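Local structure of Dph2 (Pyrococcus horikoshii, 3LZD) at residues A[110-115]-A[126-131]; A[58-63]-A[72-77]; A[97-102]-A[120-125]. The protein transfers the 3-amino-3-carboxypropyl group of S-adenosyl-L-methionine to a histidine of translation elongation factor 2, using a [4Fe-4S] cluster, in the first step of diphthamide biosynthesis. One frame throughout, in Å; residues are numbered along the deposited sequence.

Interaction 1. Residues A[110-115]-A[126-131]; sequences LIHLGH and TIFVPA
The rings of His112 and Phe128 meet at a slant, their planes 45° apart and their centroids 5.2 Å from each other. The touching atoms are His112 CD2 and Phe128 CD2, at 3.7 Å. At the edge of the Phe128 ring, in its plane, sits the carbonyl oxygen of His115. The edge of the His112 ring faces His115 CB. A hydrogen bond of 2.9 Å joins His112 NE2 to His115 ND1. His112 ND1 is hydrogen-bonded to Gln61 OE1, so the imidazole is held at both nitrogens. His112 CG stands opposite its backbone N (chi1 -177°), which lays the ring towards Phe128 and His115. Tyr117 packs edge-to-face with Phe128. Further along the same face, Leu110 CD1 lies beside Thr126 CG2. On the other face Leu113 CD2 rests against Val129 CB at 3.7 Å, and Ile111 CG2 adds to this patch.

Four backbone bonds zip the strands together. The last rung, Gly114 N to Val129 O at 2.9 Å, comes where Gly114 turns the chain with a positive phi. Strands 109-114 and 126-130 are adjacent parallel strands of a mixed five-stranded sheet. Helices 43-52 and 67-78 cover its Ile111, Leu113 and Val129 face, and the His115 end lies near the iron-sulfur cluster.

Interaction 2. Residues A[58-63]-A[72-77]; sequences VLIQSP and ELAGFL
Ile60 and Leu73 make the central apolar contact, their side chains crossing at a slant. Ile60 CD1 touches Leu73 CD2 at 4.0 Å and is equally near Leu73 CG. Ile60 CG1 stands anti to the carbonyl carbon (chi1 -57°) and the chain then runs extended, which carries CD1 out to the helix. The same Ile60 CD1 lies 4.2 Å from Ala74 CB and only just reaches Leu77 CD1, at 4.5 Å. Val58, two residues earlier on the same side of the strand, adds a looser touch of 4.4 Å from its CG1 to Leu77 CD1. The side chains meet through carbon atoms alone, and all five residues are buried.

Polar bonding stays within each element or turns to other neighbours. In the helix, Leu77 N bonds to Leu73 O at 2.9 Å, one turn apart. Both leucine CB atoms point towards the strand. Val84 of the next strand packs on Ile60, Ala74 and Leu77. Arg298 of the second subunit also packs on Ala74.

The axes of strand 58-61 and helix segment 72-77 come within 10.1 Å and run nearly antiparallel, at 163°. This is the first half of a beta-alpha-beta unit, in which strand 57-61 leads through helix 67-78 to the parallel strand 83-87.

Interaction 3. Residues A[97-102]-A[120-125]; sequences PADREA and LPLEVP
Asp99 and Glu123 are joined by a hydrogen bond from Glu123 N to Asp99 OD2, modelled at 2.7 Å, though the exact place of OD2 is less sure. Asp99 CG stands between its own backbone N and carbonyl carbon (chi1 57°), and this turn brings the carboxylate to the loop.

Asp99 OD2 and Glu123 OE2 are 4.1 Å apart, with their carboxylate planes 74° from each other. Lys275 probably eases this repulsion: its NZ makes a salt bridge with Asp99 OD2 and a long, weak ion pair with Glu123 OE2, and it also bonds to Pro121 O. With an alanine here instead of Asp99, Glu123 N would probably lose its acceptor and Lys275 its salt-bridge partner.

The apolar contacts lie on both sides of the Asp99 bond along the loop. Pro97 CG presses on Leu120 CD1 at 3.4 Å, tighter than usual for two carbons, and the two side chains cross at about a right angle. Pro97 CB meets Leu122 CD2 at 3.9 Å. Towards the other end, Val124 CG2 packs on Asp99 CB at 4.1 Å and on Ala102 CB at 4.2 Å. Leu104 of the second subunit packs on Arg100.

Ala98 is the N-cap residue of helix 99-104. The start of this helix lies against strand 57-61 through Leu59, which packs on Ala98 and Ala102, and beside the loop that runs from strand 109-114 to strand 126-130.

In the fold
Strand 109-114 links interactions 1 and 2: it lies between strands 57-61 and 126-130 in one sheet, and Ile111 N bonds to Leu59 O at 2.7 Å. Interaction 2 packs one face of this sheet, while interaction 3 lies towards the other. Gln61 connects all three, since the OE1 that meets His112 also bonds to Ala98 N at 2.6 Å. Interaction 3 continues into interaction 1 through Leu110 N and Pro125 O, 2.9 Å apart. The side chains of His115 and Pro97 are about 7 and 9 Å from the iron-sulfur cluster. Leu120 comes within about 5 Å of the cluster ligand Cys95, side chain to side chain. Interaction 2 lies away from the site.

Interaction 1. Residues A[110-115]-A[126-131]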
# COMPACT_ATOMS: atom_id res chain seq x y z
N LEU A 110 15.07 6.35 11.36
CA LEU A 110 13.89 5.49 11.43
C LEU A 110 13.95 4.61 12.69
O LEU A 110 15.01 4.08 13.04
CB LEU A 110 13.88 4.58 10.19
CG LEU A 110 12.63 3.91 9.60
CD1 LEU A 110 12.98 2.46 9.28
CD2 LEU A 110 11.42 4.00 10.51
N ILE A 111 12.83 4.46 13.38
CA ILE A 111 12.79 3.57 14.53
C ILE A 111 11.87 2.44 14.09
O ILE A 111 10.73 2.67 13.71
CB ILE A 111 12.20 4.24 15.79
CG1 ILE A 111 13.10 5.40 16.23
CG2 ILE A 111 12.13 3.22 16.94
CD1 ILE A 111 12.61 6.10 17.50
N HIS A 112 12.38 1.21 14.12
CA HIS A 112 11.60 0.06 13.69
C HIS A 112 11.24 -0.79 14.91
O HIS A 112 12.07 -1.53 15.43
CB HIS A 112 12.41 -0.77 12.69
CG HIS A 112 11.66 -1.94 12.13
ND1 HIS A 112 10.94 -1.86 10.96
CD2 HIS A 112 11.49 -3.20 12.60
CE1 HIS A 112 10.35 -3.03 10.74
NE2 HIS A 112 10.67 -3.85 11.72
N LEU A 113 10.00 -0.68 15.37
CA LEU A 113 9.61 -1.43 16.57
C LEU A 113 9.16 -2.85 16.30
O LEU A 113 8.61 -3.15 15.23
CB LEU A 113 8.47 -0.72 17.30
CG LEU A 113 8.70 0.71 17.78
CD1 LEU A 113 7.43 1.19 18.48
CD2 LEU A 113 9.88 0.75 18.75
N GLY A 114 9.41 -3.73 17.27
CA GLY A 114 8.95 -5.10 17.20
C GLY A 114 9.74 -6.16 16.47
O GLY A 114 9.43 -7.35 16.61
N HIS A 115 10.75 -5.78 15.71
CA HIS A 115 11.52 -6.78 14.98
C HIS A 115 12.99 -6.43 15.02
O HIS A 115 13.36 -5.26 15.17
CB HIS A 115 11.07 -6.85 13.51
CG HIS A 115 9.59 -6.94 13.33
ND1 HIS A 115 8.86 -5.94 12.72
CD2 HIS A 115 8.70 -7.89 13.70
CE1 HIS A 115 7.58 -6.28 12.73
NE2 HIS A 115 7.46 -7.45 13.31
N THR A 126 18.79 3.44 11.14
CA THR A 126 17.62 2.78 11.66
C THR A 126 17.88 2.07 12.97
O THR A 126 18.85 1.32 13.11
CB THR A 126 17.09 1.77 10.63
OG1 THR A 126 16.86 2.45 9.39
CG2 THR A 126 15.79 1.14 11.12
N ILE A 127 17.02 2.32 13.95
CA ILE A 127 17.12 1.65 15.25
C ILE A 127 16.04 0.56 15.27
O ILE A 127 14.86 0.84 15.04
CB ILE A 127 16.87 2.65 16.40
CG1 ILE A 127 17.98 3.71 16.40
CG2 ILE A 127 16.82 1.91 17.75
CD1 ILE A 127 17.73 4.86 17.37
N PHE A 128 16.46 -0.69 15.48
CA PHE A 128 15.53 -1.83 15.56
C PHE A 128 15.31 -2.14 17.03
O PHE A 128 16.28 -2.27 17.78
CB PHE A 128 16.11 -3.07 14.88
CG PHE A 128 16.21 -2.93 13.40
CD1 PHE A 128 17.28 -2.27 12.81
CD2 PHE A 128 15.18 -3.40 12.58
CE1 PHE A 128 17.32 -2.07 11.43
CE2 PHE A 128 15.21 -3.20 11.21
CZ PHE A 128 16.29 -2.54 10.63
N VAL A 129 14.06 -2.24 17.44
CA VAL A 129 13.70 -2.50 18.83
C VAL A 129 12.92 -3.81 18.95
O VAL A 129 11.70 -3.81 19.04
CB VAL A 129 12.83 -1.35 19.40
CG1 VAL A 129 12.64 -1.54 20.90
CG2 VAL A 129 13.48 0.02 19.10
N PRO A 130 13.62 -4.95 18.94
CA PRO A 130 13.03 -6.28 19.04
C PRO A 130 12.12 -6.47 20.26
O PRO A 130 12.38 -5.92 21.34
CB PRO A 130 14.25 -7.21 19.10
CG PRO A 130 15.34 -6.43 18.47
CD PRO A 130 15.10 -5.02 18.94
N ALA A 131 11.07 -7.26 20.09
CA ALA A 131 10.14 -7.54 21.18
C ALA A 131 10.51 -8.91 21.77
O ALA A 131 10.65 -9.89 21.04
CB ALA A 131 8.71 -7.58 20.64

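Interaction 2. Residues A[58-63]-A[72-77]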
# COMPACT_ATOMS: atom_id res chain seq x y z
N VAL A 58 12.37 11.93 13.28
CA VAL A 58 12.38 10.48 13.10
C VAL A 58 11.01 9.89 12.80
O VAL A 58 9.98 10.41 13.22
CB VAL A 58 12.99 9.78 14.35
CG1 VAL A 58 12.04 9.91 15.52
CG2 VAL A 58 13.29 8.32 14.04
N LEU A 59 11.01 8.79 12.03
CA LEU A 59 9.79 8.08 11.67
C LEU A 59 9.76 6.78 12.47
O LEU A 59 10.77 6.07 12.55
CB LEU A 59 9.78 7.76 10.18
CG LEU A 59 8.56 6.98 9.68
CD1 LEU A 59 7.31 7.87 9.74
CD2 LEU A 59 8.80 6.49 8.25
N ILE A 60 8.62 6.44 13.05
CA ILE A 60 8.52 5.22 13.84
C ILE A 60 7.54 4.21 13.24
O ILE A 60 6.36 4.53 13.10
CB ILE A 60 8.03 5.50 15.27
CG1 ILE A 60 8.95 6.51 15.96
CG2 ILE A 60 7.98 4.20 16.08
CD1 ILE A 60 8.55 6.80 17.41
N GLN A 61 8.00 3.02 12.86
CA GLN A 61 7.04 2.04 12.36
C GLN A 61 6.75 1.04 13.46
O GLN A 61 7.57 0.84 14.36
CB GLN A 61 7.51 1.32 11.08
CG GLN A 61 8.96 1.22 10.83
CD GLN A 61 9.28 0.54 9.50
OE1 GLN A 61 10.42 0.51 9.09
NE2 GLN A 61 8.26 -0.02 8.84
N SER A 62 5.59 0.41 13.42
CA SER A 62 5.23 -0.55 14.45
C SER A 62 4.27 -1.63 13.96
O SER A 62 3.47 -1.41 13.05
CB SER A 62 4.57 0.17 15.62
OG SER A 62 3.45 0.89 15.13
N PRO A 63 4.34 -2.83 14.56
CA PRO A 63 3.44 -3.93 14.19
C PRO A 63 2.14 -3.69 14.94
O PRO A 63 2.08 -2.83 15.82
CB PRO A 63 4.18 -5.17 14.71
CG PRO A 63 4.84 -4.65 15.96
CD PRO A 63 5.39 -3.29 15.49
N GLU A 72 3.50 6.41 22.59
CA GLU A 72 4.07 6.80 23.89
C GLU A 72 5.55 7.13 23.69
O GLU A 72 6.08 8.08 24.28
CB GLU A 72 3.94 5.66 24.90
N LEU A 73 6.22 6.34 22.86
CA LEU A 73 7.62 6.58 22.58
C LEU A 73 7.78 7.92 21.87
O LEU A 73 8.72 8.67 22.15
CB LEU A 73 8.19 5.46 21.71
CG LEU A 73 9.59 5.70 21.15
CD1 LEU A 73 10.59 5.93 22.29
CD2 LEU A 73 10.00 4.51 20.32
N ALA A 74 6.87 8.22 20.94
CA ALA A 74 6.89 9.47 20.18
C ALA A 74 6.69 10.64 21.13
O ALA A 74 7.40 11.64 21.02
CB ALA A 74 5.77 9.48 19.10
N GLY A 75 5.73 10.51 22.05
CA GLY A 75 5.48 11.58 23.01
C GLY A 75 6.73 11.84 23.84
O GLY A 75 7.09 13.00 24.12
N PHE A 76 7.41 10.76 24.22
CA PHE A 76 8.62 10.87 25.01
C PHE A 76 9.75 11.55 24.23
O PHE A 76 10.44 12.43 24.76
CB PHE A 76 9.09 9.48 25.45
CG PHE A 76 10.45 9.48 26.08
CD1 PHE A 76 10.65 10.05 27.34
CD2 PHE A 76 11.55 8.99 25.38
CE1 PHE A 76 11.92 10.13 27.89
CE2 PHE A 76 12.83 9.07 25.93
CZ PHE A 76 13.02 9.64 27.19
N LEU A 77 9.94 11.15 22.98
CA LEU A 77 11.00 11.75 22.17
C LEU A 77 10.74 13.23 21.86
O LEU A 77 11.68 14.04 21.85
CB LEU A 77 11.19 10.93 20.89
CG LEU A 77 11.69 9.49 21.08
CD1 LEU A 77 11.79 8.80 19.72
CD2 LEU A 77 13.08 9.48 21.75

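Interaction 3. Residues A[97-102]-A[120-125]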
# COMPACT_ATOMS: atom_id res chain seq x y z
N PRO A 97 11.28 -2.40 5.87
CA PRO A 97 11.75 -1.18 6.53
C PRO A 97 11.12 0.02 5.84
O PRO A 97 10.96 -0.02 4.63
CB PRO A 97 13.26 -1.20 6.30
CG PRO A 97 13.56 -2.59 5.77
CD PRO A 97 12.34 -2.97 5.02
N ALA A 98 10.78 1.07 6.58
CA ALA A 98 10.18 2.25 5.97
C ALA A 98 11.22 3.36 5.79
O ALA A 98 10.91 4.55 5.93
CB ALA A 98 9.02 2.76 6.84
N ASP A 99 12.45 2.98 5.47
CA ASP A 99 13.52 3.96 5.32
C ASP A 99 13.30 4.90 4.14
O ASP A 99 13.58 6.09 4.24
CB ASP A 99 14.89 3.27 5.23
CG ASP A 99 14.98 2.27 4.10
OD1 ASP A 99 14.12 1.36 4.04
OD2 ASP A 99 15.92 2.38 3.29
N ARG A 100 12.80 4.37 3.04
CA ARG A 100 12.55 5.21 1.88
C ARG A 100 11.47 6.22 2.22
O ARG A 100 11.63 7.41 1.95
CB ARG A 100 12.15 4.35 0.68
CG ARG A 100 13.29 3.46 0.23
CD ARG A 100 12.93 2.51 -0.90
NE ARG A 100 12.02 1.45 -0.47
CZ ARG A 100 11.89 0.29 -1.08
NH1 ARG A 100 11.03 -0.61 -0.62
NH2 ARG A 100 12.62 0.01 -2.16
N GLU A 101 10.36 5.77 2.81
CA GLU A 101 9.30 6.70 3.16
C GLU A 101 9.85 7.77 4.09
O GLU A 101 9.55 8.95 3.93
CB GLU A 101 8.14 5.98 3.86
CG GLU A 101 7.30 5.08 2.95
CD GLU A 101 7.96 3.74 2.65
OE1 GLU A 101 7.30 2.89 2.00
OE2 GLU A 101 9.12 3.51 3.05
N ALA A 102 10.65 7.35 5.07
CA ALA A 102 11.26 8.28 6.00
C ALA A 102 12.03 9.34 5.20
O ALA A 102 11.90 10.53 5.45
CB ALA A 102 12.23 7.54 6.95
N LEU A 120 19.88 -5.69 4.85
CA LEU A 120 19.25 -4.94 3.77
C LEU A 120 19.84 -3.55 3.71
O LEU A 120 20.23 -2.99 4.72
CB LEU A 120 17.75 -4.72 4.04
CG LEU A 120 16.72 -5.83 4.11
CD1 LEU A 120 15.37 -5.19 4.46
CD2 LEU A 120 16.68 -6.58 2.78
N PRO A 121 19.89 -2.95 2.52
CA PRO A 121 20.45 -1.60 2.50
C PRO A 121 19.40 -0.67 3.13
O PRO A 121 18.20 -0.87 2.93
CB PRO A 121 20.66 -1.33 1.01
CG PRO A 121 19.58 -2.18 0.35
CD PRO A 121 19.64 -3.45 1.15
N LEU A 122 19.84 0.31 3.90
CA LEU A 122 18.94 1.26 4.55
C LEU A 122 19.32 2.69 4.15
O LEU A 122 20.50 3.05 4.18
CB LEU A 122 19.03 1.09 6.07
CG LEU A 122 18.64 -0.30 6.59
CD1 LEU A 122 19.15 -0.48 8.01
CD2 LEU A 122 17.12 -0.46 6.52
N GLU A 123 18.33 3.51 3.81
CA GLU A 123 18.57 4.89 3.39
C GLU A 123 18.81 5.88 4.52
O GLU A 123 19.38 6.94 4.30
CB GLU A 123 17.43 5.34 2.48
CG GLU A 123 17.62 4.83 1.04
CD GLU A 123 16.39 4.97 0.17
OE1 GLU A 123 15.80 6.07 0.11
OE2 GLU A 123 16.01 3.96 -0.47
N VAL A 124 18.40 5.53 5.74
CA VAL A 124 18.63 6.40 6.90
C VAL A 124 18.99 5.54 8.11
O VAL A 124 18.67 4.35 8.16
CB VAL A 124 17.38 7.22 7.27
CG1 VAL A 124 17.01 8.14 6.12
CG2 VAL A 124 16.21 6.29 7.61
N PRO A 125 19.69 6.13 9.09
CA PRO A 125 20.04 5.32 10.26
C PRO A 125 18.75 4.73 10.82
O PRO A 125 17.75 5.42 10.97
CB PRO A 125 20.68 6.34 11.20
CG PRO A 125 21.33 7.29 10.26
CD PRO A 125 20.24 7.49 9.22